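Local structure of spherulin-4 (Aspergillus clavatus, 5C5G) at residues P6-F11 and Q220-A225; T168-A173 and E185-I190; T95-P100 and S141-D146; E61-A66 and A106-R111; I113-T118 and H147-N152. The protein is a fungal glycoside hydrolase with a (beta/alpha) barrel that probably acts on galactosaminogalactan during the biosynthesis of that polysaccharide. All blocks are in the same frame, centred on the assembly; numbering follows the deposited sequence.

Interaction 1: P6-F11 and Q220-A225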
# COMPACT_ATOMS: atom_id res chain seq x y z
N PRO A 6 -17.03 6.56 6.62
CA PRO A 6 -16.59 5.18 6.43
C PRO A 6 -15.15 4.95 6.92
O PRO A 6 -14.29 5.81 6.73
CB PRO A 6 -16.66 5.00 4.91
CG PRO A 6 -17.52 6.09 4.40
CD PRO A 6 -17.47 7.21 5.37
N LYS A 7 -14.93 3.82 7.55
CA LYS A 7 -13.61 3.42 7.96
C LYS A 7 -12.74 3.09 6.75
O LYS A 7 -13.22 2.58 5.72
CB LYS A 7 -13.71 2.20 8.87
CG LYS A 7 -12.48 1.94 9.72
CD LYS A 7 -12.65 2.50 11.13
CE LYS A 7 -11.47 2.13 12.03
NZ LYS A 7 -11.62 0.81 12.72
N SER A 8 -11.46 3.39 6.90
CA SER A 8 -10.44 3.07 5.91
C SER A 8 -9.31 2.30 6.57
O SER A 8 -9.08 2.40 7.78
CB SER A 8 -9.89 4.33 5.27
OG SER A 8 -10.92 5.01 4.56
N LYS A 9 -8.60 1.55 5.74
CA LYS A 9 -7.36 0.91 6.13
C LYS A 9 -6.23 1.93 6.10
O LYS A 9 -6.21 2.81 5.24
CB LYS A 9 -7.03 -0.21 5.17
CG LYS A 9 -8.12 -1.28 5.09
CD LYS A 9 -7.84 -2.29 4.00
CE LYS A 9 -8.96 -3.33 3.87
NZ LYS A 9 -10.30 -2.71 3.67
N VAL A 10 -5.29 1.77 7.01
CA VAL A 10 -4.05 2.53 6.94
C VAL A 10 -3.12 1.84 5.94
O VAL A 10 -2.75 0.68 6.13
CB VAL A 10 -3.38 2.65 8.32
CG1 VAL A 10 -2.03 3.31 8.21
CG2 VAL A 10 -4.28 3.43 9.28
N PHE A 11 -2.78 2.55 4.87
CA PHE A 11 -1.86 2.05 3.86
C PHE A 11 -0.47 2.53 4.22
O PHE A 11 -0.28 3.72 4.49
CB PHE A 11 -2.28 2.59 2.51
CG PHE A 11 -1.44 2.10 1.39
CD1 PHE A 11 -1.59 0.82 0.91
CD2 PHE A 11 -0.49 2.91 0.84
CE1 PHE A 11 -0.79 0.37 -0.13
CE2 PHE A 11 0.30 2.46 -0.19
CZ PHE A 11 0.15 1.20 -0.67
N GLN A 220 -12.31 13.76 4.95
CA GLN A 220 -12.58 13.99 3.53
C GLN A 220 -12.08 12.81 2.70
O GLN A 220 -12.75 12.36 1.77
CB GLN A 220 -11.92 15.27 3.03
CG GLN A 220 -12.55 16.53 3.56
CD GLN A 220 -11.62 17.71 3.43
OE1 GLN A 220 -10.91 17.86 2.43
NE2 GLN A 220 -11.61 18.56 4.44
N VAL A 221 -10.89 12.31 3.01
CA VAL A 221 -10.31 11.23 2.22
C VAL A 221 -11.00 9.90 2.52
O VAL A 221 -11.21 9.10 1.61
CB VAL A 221 -8.76 11.17 2.40
CG1 VAL A 221 -8.16 10.10 1.53
CG2 VAL A 221 -8.13 12.53 2.05
N ARG A 222 -11.38 9.67 3.77
CA ARG A 222 -12.10 8.45 4.12
C ARG A 222 -13.36 8.28 3.30
O ARG A 222 -13.78 7.16 3.03
CB ARG A 222 -12.41 8.41 5.63
CG ARG A 222 -11.21 7.95 6.46
CD ARG A 222 -11.41 8.07 7.94
NE ARG A 222 -12.53 7.27 8.41
CZ ARG A 222 -12.77 7.02 9.68
NH1 ARG A 222 -11.95 7.45 10.63
NH2 ARG A 222 -13.85 6.33 10.01
N GLN A 223 -14.00 9.37 2.92
CA GLN A 223 -15.22 9.24 2.15
C GLN A 223 -15.00 8.58 0.80
O GLN A 223 -15.90 7.90 0.30
CB GLN A 223 -15.84 10.61 1.94
CG GLN A 223 -17.24 10.55 1.35
CD GLN A 223 -17.89 11.92 1.26
OE1 GLN A 223 -17.22 12.94 1.08
NE2 GLN A 223 -19.21 11.96 1.40
N VAL A 224 -13.82 8.78 0.23
CA VAL A 224 -13.57 8.42 -1.16
C VAL A 224 -12.55 7.31 -1.36
O VAL A 224 -12.47 6.77 -2.47
CB VAL A 224 -13.16 9.65 -2.02
CG1 VAL A 224 -14.30 10.63 -2.10
CG2 VAL A 224 -11.93 10.32 -1.48
N ALA A 225 -11.79 6.94 -0.33
CA ALA A 225 -10.74 5.94 -0.48
C ALA A 225 -10.70 5.02 0.73
O ALA A 225 -10.61 5.49 1.87
CB ALA A 225 -9.39 6.60 -0.66

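Interaction 2: T168-A173 and E185-I190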
# COMPACT_ATOMS: atom_id res chain seq x y z
N THR A 168 -6.44 0.11 -5.85
CA THR A 168 -5.58 0.83 -6.76
C THR A 168 -5.28 2.19 -6.17
O THR A 168 -6.19 2.92 -5.78
CB THR A 168 -6.27 1.02 -8.14
OG1 THR A 168 -6.48 -0.25 -8.75
CG2 THR A 168 -5.42 1.83 -9.07
N VAL A 169 -4.00 2.53 -6.13
CA VAL A 169 -3.55 3.85 -5.69
C VAL A 169 -3.77 4.84 -6.82
O VAL A 169 -3.00 4.91 -7.77
CB VAL A 169 -2.07 3.83 -5.28
CG1 VAL A 169 -1.69 5.18 -4.70
CG2 VAL A 169 -1.78 2.71 -4.27
N VAL A 170 -4.85 5.60 -6.72
CA VAL A 170 -5.25 6.52 -7.78
C VAL A 170 -4.80 7.95 -7.53
O VAL A 170 -4.98 8.79 -8.41
CB VAL A 170 -6.78 6.51 -8.03
CG1 VAL A 170 -7.23 5.13 -8.52
CG2 VAL A 170 -7.57 6.96 -6.80
N PHE A 171 -4.21 8.21 -6.37
CA PHE A 171 -3.64 9.51 -6.06
C PHE A 171 -2.37 9.24 -5.27
O PHE A 171 -2.42 8.53 -4.26
CB PHE A 171 -4.60 10.39 -5.26
CG PHE A 171 -4.05 11.76 -5.03
CD1 PHE A 171 -3.22 12.00 -3.95
CD2 PHE A 171 -4.28 12.78 -5.95
CE1 PHE A 171 -2.65 13.25 -3.78
CE2 PHE A 171 -3.72 14.03 -5.76
CZ PHE A 171 -2.91 14.26 -4.69
N GLU A 172 -1.25 9.77 -5.74
CA GLU A 172 0.03 9.64 -5.05
C GLU A 172 0.82 10.91 -5.33
O GLU A 172 1.53 11.00 -6.34
CB GLU A 172 0.82 8.40 -5.53
CG GLU A 172 2.08 8.18 -4.70
CD GLU A 172 3.19 7.42 -5.38
OE1 GLU A 172 2.96 6.77 -6.41
OE2 GLU A 172 4.33 7.50 -4.86
N ALA A 173 0.69 11.90 -4.46
CA ALA A 173 1.25 13.20 -4.76
C ALA A 173 1.24 14.06 -3.52
O ALA A 173 0.83 13.64 -2.45
CB ALA A 173 0.47 13.87 -5.89
N GLU A 185 -13.00 15.74 -4.49
CA GLU A 185 -13.73 15.91 -5.74
C GLU A 185 -13.09 15.20 -6.92
O GLU A 185 -13.78 14.76 -7.84
CB GLU A 185 -13.90 17.39 -6.10
CG GLU A 185 -14.93 18.13 -5.28
CD GLU A 185 -15.12 19.57 -5.74
OE1 GLU A 185 -14.73 19.89 -6.89
OE2 GLU A 185 -15.66 20.37 -4.96
N LEU A 186 -11.76 15.08 -6.91
CA LEU A 186 -11.08 14.40 -8.00
C LEU A 186 -11.56 12.95 -8.11
O LEU A 186 -11.68 12.39 -9.21
CB LEU A 186 -9.57 14.45 -7.80
CG LEU A 186 -8.71 13.63 -8.76
CD1 LEU A 186 -8.85 14.15 -10.18
CD2 LEU A 186 -7.26 13.66 -8.30
N PHE A 187 -11.86 12.34 -6.98
CA PHE A 187 -12.30 10.95 -6.98
C PHE A 187 -13.68 10.79 -7.63
O PHE A 187 -13.98 9.72 -8.17
CB PHE A 187 -12.30 10.39 -5.55
CG PHE A 187 -10.94 10.16 -5.00
CD1 PHE A 187 -10.10 11.22 -4.69
CD2 PHE A 187 -10.48 8.87 -4.78
CE1 PHE A 187 -8.83 11.00 -4.19
CE2 PHE A 187 -9.21 8.65 -4.29
CZ PHE A 187 -8.39 9.71 -3.99
N ASP A 188 -14.48 11.83 -7.59
CA ASP A 188 -15.81 11.80 -8.19
C ASP A 188 -15.77 11.70 -9.71
O ASP A 188 -16.77 11.36 -10.34
CB ASP A 188 -16.62 13.03 -7.78
CG ASP A 188 -16.85 13.13 -6.27
OD1 ASP A 188 -16.86 12.08 -5.58
OD2 ASP A 188 -17.02 14.27 -5.78
N THR A 189 -14.62 12.00 -10.31
CA THR A 189 -14.48 11.93 -11.77
C THR A 189 -14.28 10.52 -12.29
O THR A 189 -14.36 10.30 -13.49
CB THR A 189 -13.30 12.79 -12.28
OG1 THR A 189 -12.05 12.20 -11.90
CG2 THR A 189 -13.41 14.20 -11.74
N ILE A 190 -14.02 9.57 -11.39
CA ILE A 190 -13.66 8.23 -11.79
C ILE A 190 -14.92 7.39 -11.99
O ILE A 190 -15.63 7.12 -11.03
CB ILE A 190 -12.81 7.53 -10.73
CG1 ILE A 190 -11.63 8.42 -10.32
CG2 ILE A 190 -12.35 6.18 -11.26
CD1 ILE A 190 -10.80 7.85 -9.17

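Interaction 3: T95-P100 and S141-D146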
# COMPACT_ATOMS: atom_id res chain seq x y z
N THR A 95 9.18 -15.37 -5.77
CA THR A 95 10.21 -15.24 -4.75
C THR A 95 9.56 -14.91 -3.42
O THR A 95 9.80 -15.58 -2.41
CB THR A 95 11.26 -14.18 -5.16
OG1 THR A 95 11.90 -14.58 -6.38
CG2 THR A 95 12.32 -14.02 -4.10
N TYR A 96 8.71 -13.89 -3.38
CA TYR A 96 7.98 -13.59 -2.15
C TYR A 96 7.17 -14.79 -1.69
O TYR A 96 7.13 -15.12 -0.49
CB TYR A 96 7.02 -12.43 -2.34
CG TYR A 96 7.62 -11.04 -2.41
CD1 TYR A 96 8.26 -10.46 -1.33
CD2 TYR A 96 7.52 -10.30 -3.58
CE1 TYR A 96 8.78 -9.18 -1.40
CE2 TYR A 96 8.03 -9.03 -3.67
CZ TYR A 96 8.66 -8.46 -2.57
OH TYR A 96 9.19 -7.20 -2.60
N ALA A 97 6.48 -15.45 -2.62
CA ALA A 97 5.61 -16.54 -2.25
C ALA A 97 6.38 -17.68 -1.59
O ALA A 97 5.84 -18.36 -0.73
CB ALA A 97 4.88 -17.07 -3.46
N ALA A 98 7.62 -17.90 -2.01
CA ALA A 98 8.42 -19.00 -1.50
C ALA A 98 9.12 -18.66 -0.21
O ALA A 98 9.72 -19.55 0.40
CB ALA A 98 9.43 -19.46 -2.54
N TRP A 99 9.05 -17.41 0.25
CA TRP A 99 9.71 -17.02 1.49
C TRP A 99 9.47 -17.96 2.68
O TRP A 99 10.43 -18.35 3.35
CB TRP A 99 9.34 -15.58 1.87
CG TRP A 99 10.15 -14.51 1.20
CD1 TRP A 99 11.15 -14.66 0.30
CD2 TRP A 99 10.03 -13.10 1.44
NE1 TRP A 99 11.67 -13.43 -0.05
CE2 TRP A 99 11.00 -12.46 0.64
CE3 TRP A 99 9.19 -12.33 2.25
CZ2 TRP A 99 11.16 -11.07 0.65
CZ3 TRP A 99 9.36 -10.95 2.25
CH2 TRP A 99 10.34 -10.34 1.46
N PRO A 100 8.22 -18.32 2.99
CA PRO A 100 8.01 -19.13 4.20
C PRO A 100 8.58 -20.53 4.06
O PRO A 100 9.08 -21.08 5.05
CB PRO A 100 6.49 -19.16 4.36
CG PRO A 100 5.95 -18.73 3.05
CD PRO A 100 6.95 -17.81 2.45
N SER A 141 0.96 -20.60 -4.16
CA SER A 141 1.02 -20.96 -2.76
C SER A 141 2.06 -20.08 -2.07
O SER A 141 3.15 -19.86 -2.61
CB SER A 141 1.40 -22.43 -2.59
OG SER A 141 1.29 -22.80 -1.24
N GLY A 142 1.73 -19.63 -0.87
CA GLY A 142 2.63 -18.79 -0.09
C GLY A 142 2.16 -17.35 0.03
O GLY A 142 2.69 -16.59 0.84
N LEU A 143 1.15 -16.97 -0.75
CA LEU A 143 0.60 -15.62 -0.70
C LEU A 143 -0.78 -15.59 -0.05
O LEU A 143 -1.47 -14.57 -0.10
CB LEU A 143 0.54 -15.02 -2.11
CG LEU A 143 1.90 -14.93 -2.79
CD1 LEU A 143 1.72 -14.48 -4.23
CD2 LEU A 143 2.83 -13.99 -2.07
N GLY A 144 -1.18 -16.70 0.56
CA GLY A 144 -2.47 -16.80 1.21
C GLY A 144 -2.44 -16.36 2.66
O GLY A 144 -1.39 -16.07 3.23
N PRO A 145 -3.62 -16.31 3.28
CA PRO A 145 -4.89 -16.70 2.65
C PRO A 145 -5.48 -15.66 1.70
O PRO A 145 -6.37 -15.97 0.90
CB PRO A 145 -5.82 -16.86 3.86
CG PRO A 145 -5.27 -15.94 4.87
CD PRO A 145 -3.79 -15.99 4.71
N ASP A 146 -5.00 -14.43 1.79
CA ASP A 146 -5.67 -13.33 1.11
C ASP A 146 -5.37 -13.22 -0.38
O ASP A 146 -6.24 -12.85 -1.16
CB ASP A 146 -5.31 -12.01 1.78
CG ASP A 146 -5.54 -12.05 3.28
OD1 ASP A 146 -4.72 -12.66 3.98
OD2 ASP A 146 -6.54 -11.48 3.74
O HOH W 1 5.01 -15.13 1.32

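Interaction 4: E61-A66 and A106-R111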
# COMPACT_ATOMS: atom_id res chain seq x y z
N GLU A 61 12.62 -8.78 11.11
CA GLU A 61 11.55 -7.81 11.36
C GLU A 61 10.22 -8.16 10.69
O GLU A 61 9.16 -7.86 11.23
CB GLU A 61 11.99 -6.40 10.94
CG GLU A 61 13.23 -5.89 11.69
CD GLU A 61 12.99 -5.64 13.17
OE1 GLU A 61 11.82 -5.54 13.60
OE2 GLU A 61 14.00 -5.53 13.90
N ILE A 62 10.26 -8.77 9.52
CA ILE A 62 9.02 -9.10 8.83
C ILE A 62 8.11 -10.01 9.67
O ILE A 62 6.92 -9.72 9.79
CB ILE A 62 9.29 -9.69 7.44
CG1 ILE A 62 9.72 -8.56 6.50
CG2 ILE A 62 8.05 -10.42 6.88
CD1 ILE A 62 10.36 -9.05 5.22
N PRO A 63 8.64 -11.10 10.25
CA PRO A 63 7.76 -11.96 11.05
C PRO A 63 7.11 -11.26 12.23
O PRO A 63 6.01 -11.64 12.64
CB PRO A 63 8.70 -13.07 11.52
CG PRO A 63 9.73 -13.13 10.47
CD PRO A 63 9.97 -11.70 10.08
N LYS A 64 7.77 -10.25 12.79
CA LYS A 64 7.18 -9.49 13.89
C LYS A 64 5.91 -8.77 13.45
O LYS A 64 4.92 -8.75 14.17
CB LYS A 64 8.18 -8.50 14.47
CG LYS A 64 9.35 -9.18 15.15
CD LYS A 64 10.54 -8.24 15.37
CE LYS A 64 10.17 -7.01 16.17
NZ LYS A 64 11.33 -6.08 16.29
N LEU A 65 5.95 -8.18 12.26
CA LEU A 65 4.75 -7.51 11.75
C LEU A 65 3.70 -8.51 11.33
O LEU A 65 2.51 -8.31 11.56
CB LEU A 65 5.07 -6.60 10.56
CG LEU A 65 5.99 -5.41 10.80
CD1 LEU A 65 6.08 -4.58 9.54
CD2 LEU A 65 5.53 -4.54 11.96
N ALA A 66 4.14 -9.60 10.70
CA ALA A 66 3.23 -10.62 10.21
C ALA A 66 2.45 -11.28 11.34
O ALA A 66 1.37 -11.81 11.13
CB ALA A 66 3.99 -11.67 9.42
N ALA A 106 7.03 -19.81 8.95
CA ALA A 106 5.71 -19.54 8.41
C ALA A 106 5.34 -18.06 8.45
O ALA A 106 4.50 -17.62 7.68
CB ALA A 106 4.67 -20.36 9.15
N ASN A 107 5.97 -17.30 9.35
CA ASN A 107 5.70 -15.87 9.48
C ASN A 107 6.60 -14.97 8.64
O ASN A 107 6.41 -13.75 8.60
CB ASN A 107 5.76 -15.42 10.95
CG ASN A 107 4.40 -15.51 11.64
OD1 ASN A 107 3.42 -15.99 11.07
ND2 ASN A 107 4.34 -15.02 12.88
N LEU A 108 7.58 -15.57 7.96
CA LEU A 108 8.34 -14.82 6.97
C LEU A 108 7.59 -14.97 5.67
O LEU A 108 7.87 -15.86 4.87
CB LEU A 108 9.78 -15.33 6.85
CG LEU A 108 10.58 -14.46 5.86
CD1 LEU A 108 10.80 -13.05 6.40
CD2 LEU A 108 11.90 -15.07 5.48
N ALA A 109 6.60 -14.10 5.47
CA ALA A 109 5.65 -14.27 4.39
C ALA A 109 4.90 -12.98 4.16
O ALA A 109 4.76 -12.16 5.08
CB ALA A 109 4.66 -15.37 4.72
N VAL A 110 4.35 -12.86 2.96
CA VAL A 110 3.41 -11.79 2.64
C VAL A 110 2.08 -12.41 2.23
O VAL A 110 2.01 -13.61 1.95
CB VAL A 110 3.98 -10.84 1.57
CG1 VAL A 110 5.26 -10.16 2.07
CG2 VAL A 110 4.24 -11.57 0.27
N ARG A 111 1.05 -11.57 2.21
CA ARG A 111 -0.31 -12.00 1.93
C ARG A 111 -0.84 -11.43 0.61
O ARG A 111 -2.05 -11.44 0.37
CB ARG A 111 -1.22 -11.60 3.10
CG ARG A 111 -0.85 -12.33 4.39
CD ARG A 111 -1.49 -11.73 5.63
NE ARG A 111 -2.85 -12.21 5.81
CZ ARG A 111 -3.35 -12.72 6.94
NH1 ARG A 111 -4.61 -13.11 6.96
NH2 ARG A 111 -2.61 -12.82 8.04
O HOH W 2 -0.46 -10.83 9.30

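Interaction 5: I113-T118 and H147-N152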
# COMPACT_ATOMS: atom_id res chain seq x y z
N ILE A 113 0.57 -8.97 -3.18
CA ILE A 113 1.55 -8.25 -3.96
C ILE A 113 1.05 -6.85 -4.28
O ILE A 113 -0.13 -6.64 -4.62
CB ILE A 113 1.85 -8.99 -5.29
CG1 ILE A 113 2.43 -10.39 -5.01
CG2 ILE A 113 2.78 -8.19 -6.17
CD1 ILE A 113 3.78 -10.44 -4.32
N PHE A 114 1.98 -5.90 -4.16
CA PHE A 114 1.80 -4.51 -4.55
C PHE A 114 2.57 -4.29 -5.84
O PHE A 114 3.80 -4.35 -5.84
CB PHE A 114 2.37 -3.62 -3.44
CG PHE A 114 2.39 -2.15 -3.75
CD1 PHE A 114 1.29 -1.36 -3.53
CD2 PHE A 114 3.55 -1.54 -4.22
CE1 PHE A 114 1.32 0.01 -3.78
CE2 PHE A 114 3.59 -0.17 -4.46
CZ PHE A 114 2.49 0.59 -4.24
N PHE A 115 1.86 -4.07 -6.94
CA PHE A 115 2.46 -3.86 -8.26
C PHE A 115 2.64 -2.38 -8.49
O PHE A 115 1.66 -1.64 -8.66
CB PHE A 115 1.58 -4.45 -9.35
CG PHE A 115 1.51 -5.95 -9.34
CD1 PHE A 115 2.62 -6.70 -9.75
CD2 PHE A 115 0.37 -6.62 -8.96
CE1 PHE A 115 2.58 -8.08 -9.77
CE2 PHE A 115 0.32 -8.02 -8.96
CZ PHE A 115 1.43 -8.75 -9.38
N ASP A 116 3.88 -1.93 -8.52
CA ASP A 116 4.18 -0.52 -8.74
C ASP A 116 4.22 -0.21 -10.23
O ASP A 116 4.51 -1.06 -11.07
CB ASP A 116 5.49 -0.14 -8.07
CG ASP A 116 5.59 1.34 -7.76
OD1 ASP A 116 4.55 2.06 -7.79
OD2 ASP A 116 6.70 1.81 -7.50
N GLU A 117 3.90 1.04 -10.52
CA GLU A 117 4.00 1.60 -11.87
C GLU A 117 3.09 0.90 -12.85
O GLU A 117 3.48 0.61 -13.97
CB GLU A 117 5.43 1.52 -12.40
CG GLU A 117 6.49 2.05 -11.46
CD GLU A 117 7.90 1.54 -11.80
OE1 GLU A 117 8.07 0.34 -12.17
OE2 GLU A 117 8.84 2.34 -11.67
N THR A 118 1.86 0.63 -12.47
CA THR A 118 0.92 0.10 -13.45
C THR A 118 0.48 1.26 -14.36
O THR A 118 0.49 2.42 -13.97
CB THR A 118 -0.27 -0.56 -12.76
OG1 THR A 118 -0.87 0.38 -11.86
CG2 THR A 118 0.17 -1.80 -12.00
N HIS A 147 -4.14 -13.48 -0.77
CA HIS A 147 -3.71 -13.30 -2.15
C HIS A 147 -4.12 -11.93 -2.67
O HIS A 147 -4.66 -11.78 -3.77
CB HIS A 147 -4.29 -14.39 -3.04
CG HIS A 147 -3.87 -15.78 -2.67
ND1 HIS A 147 -2.80 -16.42 -3.26
CD2 HIS A 147 -4.37 -16.65 -1.76
CE1 HIS A 147 -2.66 -17.63 -2.74
NE2 HIS A 147 -3.60 -17.80 -1.83
N TYR A 148 -3.84 -10.91 -1.87
CA TYR A 148 -4.25 -9.55 -2.17
C TYR A 148 -3.46 -8.99 -3.35
O TYR A 148 -2.28 -9.30 -3.51
CB TYR A 148 -3.97 -8.70 -0.94
CG TYR A 148 -4.87 -7.54 -0.61
CD1 TYR A 148 -6.19 -7.74 -0.24
CD2 TYR A 148 -4.35 -6.25 -0.56
CE1 TYR A 148 -7.00 -6.66 0.10
CE2 TYR A 148 -5.14 -5.17 -0.21
CZ TYR A 148 -6.46 -5.38 0.12
OH TYR A 148 -7.24 -4.30 0.47
N VAL A 149 -4.10 -8.15 -4.15
CA VAL A 149 -3.46 -7.47 -5.27
C VAL A 149 -3.73 -5.98 -5.17
O VAL A 149 -4.88 -5.54 -5.13
CB VAL A 149 -4.02 -7.97 -6.61
CG1 VAL A 149 -3.47 -7.15 -7.77
CG2 VAL A 149 -3.66 -9.44 -6.80
N VAL A 150 -2.65 -5.19 -5.14
CA VAL A 150 -2.76 -3.74 -5.19
C VAL A 150 -1.98 -3.24 -6.39
O VAL A 150 -0.90 -3.76 -6.68
CB VAL A 150 -2.26 -3.07 -3.88
CG1 VAL A 150 -2.28 -1.54 -3.96
CG2 VAL A 150 -3.09 -3.53 -2.70
N HIS A 151 -2.54 -2.26 -7.09
CA HIS A 151 -1.87 -1.59 -8.19
C HIS A 151 -1.53 -0.17 -7.80
O HIS A 151 -2.34 0.49 -7.15
CB HIS A 151 -2.79 -1.51 -9.40
CG HIS A 151 -3.03 -2.82 -10.07
ND1 HIS A 151 -3.92 -2.97 -11.10
CD2 HIS A 151 -2.49 -4.04 -9.85
CE1 HIS A 151 -3.91 -4.23 -11.50
NE2 HIS A 151 -3.06 -4.90 -10.76
N ASN A 152 -0.39 0.32 -8.25
CA ASN A 152 -0.05 1.74 -8.09
C ASN A 152 0.26 2.43 -9.42
O ASN A 152 1.42 2.54 -9.81
CB ASN A 152 1.12 1.95 -7.16
CG ASN A 152 1.36 3.42 -6.90
OD1 ASN A 152 0.49 4.27 -7.16
ND2 ASN A 152 2.57 3.76 -6.46

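Interaction 1: P6-F11 and Q220-A225
The guanidinium of Arg222 is the flat group here, and it turns an edge to Pro6: the carbonyl oxygen of Pro6 lies nearly in its plane, 2.8 Å from NE, with Lys7 CA approaching NH2 obliquely at 3.6 Å. The NE bond is close to straight (165°), although NE sits above the plane of the Pro6 peptide carbonyl. NH2 adds a weak bond to the same oxygen at 3.3 Å, so two neighbouring N-H groups grip a single acceptor. The bend at chi3 (60°) places NE beside that oxygen. Arginine suits the place because its other nitrogens serve further carbonyls: NH1 reaches Ser254 O and NH2 also reaches Gly5 O, tying the N-terminal region and the C-terminal residue to the helix. The aliphatic part is used as well, with CG 3.5 Å from Ser8 OG. That hydroxyl donates to Ala225 O at 2.8 Å, in the carbonyl plane; the short side chain of serine brings it to a carbonyl close to its own backbone. Pro6 CB and CG each touch Arg222 O at 4.1 Å. Residues P6-F11 lead into strand 9-13, while Q220-A225 lie at the C-terminal part of helix 212-224 and lead toward strand 227-230. The contact thus joins the first strand's lead-in to the last strand's, where the eight-stranded parallel (beta/alpha) barrel closes.

Interaction 2: T168-A173 and E185-I190
Val170 reaches the Phe187 ring with CG2, which comes within 3.4 Å of CE2 and 4.0 Å of both CD2 and CZ. The methyl approaches obliquely, nearest to CE2. With CG1 anti to the carbonyl carbon (chi1 -63°), CG2 falls between the backbone N and the carbonyl carbon, and the same methyl also meets Ile190 CD1 at 4.1 Å. The beta-branched valine thus offers a compact methyl to two larger side chains. On the next residue, Phe171, CB touches Phe187 CZ at 4.1 Å, while its ring turns an edge to Leu186: CD2 lies 3.9 Å from Leu186 CD2, near the ring plane, and the two side chains cross at about a right angle. Phe178 adds to this cluster, its ring meeting that of Phe171 edge-to-face.

Residues E185-I190, mostly with helical backbone angles but without a regular helix's bonding, belong to the loop between helix 175-180 and strand 198-203. They cover the outer side of strand 167-172 of the (beta/alpha) barrel. Thr189 OG1 steadies the loop by donating to Leu186 O at 2.7 Å. Across the contact the closest meetings are between carbon atoms and all five residues are buried, so the association rests on hydrophobic burial and complementary shape.

Interaction 3: T95-P100 and S141-D146
Ala97 CB touches both Ser141 O, at 3.4 Å, and Leu143 CG, at 3.7 Å. Leu143 meets it from the loop: its CG stands anti to the carbonyl carbon (chi1 -60°), and both methyls lie against Ala97, CD2 at 3.8 Å from Ala97 CA and CD1 at 4.2 Å from Ala97 CB. CD2 also nears Tyr96 CB, but the tyrosine ring leads away, its OH bonded to Tyr76 O, a residue of the N-acetyl-D-galactosamine site. Within the helix, Tyr96 CD1 lies 3.4 Å above the plane of the Trp99 ring, offset toward its rim.

In the outer layer of the (beta/alpha) barrel, helix 86-103 receives here the loop that runs from helix 124-139 into strand 148-152. The small side chain of Ala97 lets that loop come close, and Gly142 lies against the helix backbone, its CA donating a C-H...O contact to Ala97 O. Gly142 has a positive phi of 109°, which glycine adopts readily, and a beta carbon there would collide with Ala97 O. Farther along, Pro100 brings its ring toward Gly142 O, and a water joins Tyr96 O to that same Gly142 oxygen.

Interaction 4: E61-A66 and A106-R111
Asn107 O is met by carbon from the helix: Pro63 CA lies 3.3 Å away in a C-H...O contact with an angle of 143° at the hydrogen, and Ala66 CB is equally near. This carbonyl settles onto a helix surface made of small or ring-bound side chains, which suits both residues: proline presents a compact, rigid ring without a long chain, and alanine only a methyl. Beside the carbonyl, Asn107 CB touches Pro63 CB at 3.8 Å.

Leu108, at the centre of an inverse gamma turn, supplies the apolar part. Its CG is anti to the backbone N (chi1 -176°). Its CD1 meets two helix residues, 3.8 Å from Ile62 CB and 4.0 Å from Pro63 CD. Leu108 crosses Ile62 obliquely but lies alongside Pro63, pointing the same way. At the far end a water links Ala66 O to Arg111 NH2, the latter bond weak; Arg111 NE forms a salt bridge with Asp146 OD1.

Helix 56-66 of the (beta/alpha) barrel is thereby joined to the loop between helix 86-103 and strand 112-116. Trp99 and Ser103 of helix 86-103 touch Ile62 and Leu108 respectively, while Leu73 of strand 71-78 touches Ile62, Ala66 and Val110.

Interaction 5: I113-T118 and H147-N152
Asn152 starts with CB 3.5 Å from Phe114 CZ, and the same CB has Asp116 OD1 at 3.5 Å. CG lies anti to the backbone N (chi1 -174°), 4.0 Å from Phe114 CZ. At the tip, OD1 takes a weak bond from Gly154 N, and ND2 donates a weak bond to Asp116 OD1. The two side chains run side by side with carboxylate and amide planes only 12° apart. They are neighbours on the parallel strands 112-116 and 148-152 of the (beta/alpha) barrel, joined as a beta-alpha-beta unit through helix 124-139. An amide suits this place because ND2 also donates to Glu172 OE1, so that it stands between two residues of the N-acetyl-D-galactosamine site. Asp116 OD2 in turn is bonded to the hydroxyl of Tyr76, another residue of that site.

The parallel strands are joined by backbone hydrogen bonds, Phe115 N to Val150 O being nearly straight at 172°. Phe114, Val150, Asp116 and Asn152 face the barrel interior, where Phe114 CD1 meets Val150 CG1 at 3.6 Å. On the other face Ile113, Phe115 and Val149 pack against helix 124-139, with Ile113 CG2 over the centre of the Phe115 ring, while His151 touches Thr164, Ala165 and Thr168. Past the strand end, Asn152 O receives weak bonds from Glu117 N and Thr118 N. Thr118 also places its methyl over one face of the His151 ring, CG2 lying 4.2 Å from the ring centroid.

In the fold
The five contacts belong to one closed barrel. Interaction 5 holds two adjacent strands, and interaction 2 adds the next: Val169 N probably bonds to His151 O at 2.8 Å. Interaction 1 meets interaction 5 across the interior through Phe11 CZ and Phe114 CE1, 3.5 Å apart, and touches interaction 2 where Val224 packs on Phe187. Interactions 3 and 4 lie side by side, joined by the salt bridge of Asp146 OD1 with Arg111 NE at 2.7 Å. The N-acetyl-D-galactosamine site draws on Asp116 of interaction 5 and Glu172 of interaction 2; interaction 3 reaches it through Tyr96, bonded to Tyr76, while side chains of interactions 1 and 4 come within about 11 and 10 Å of site residues.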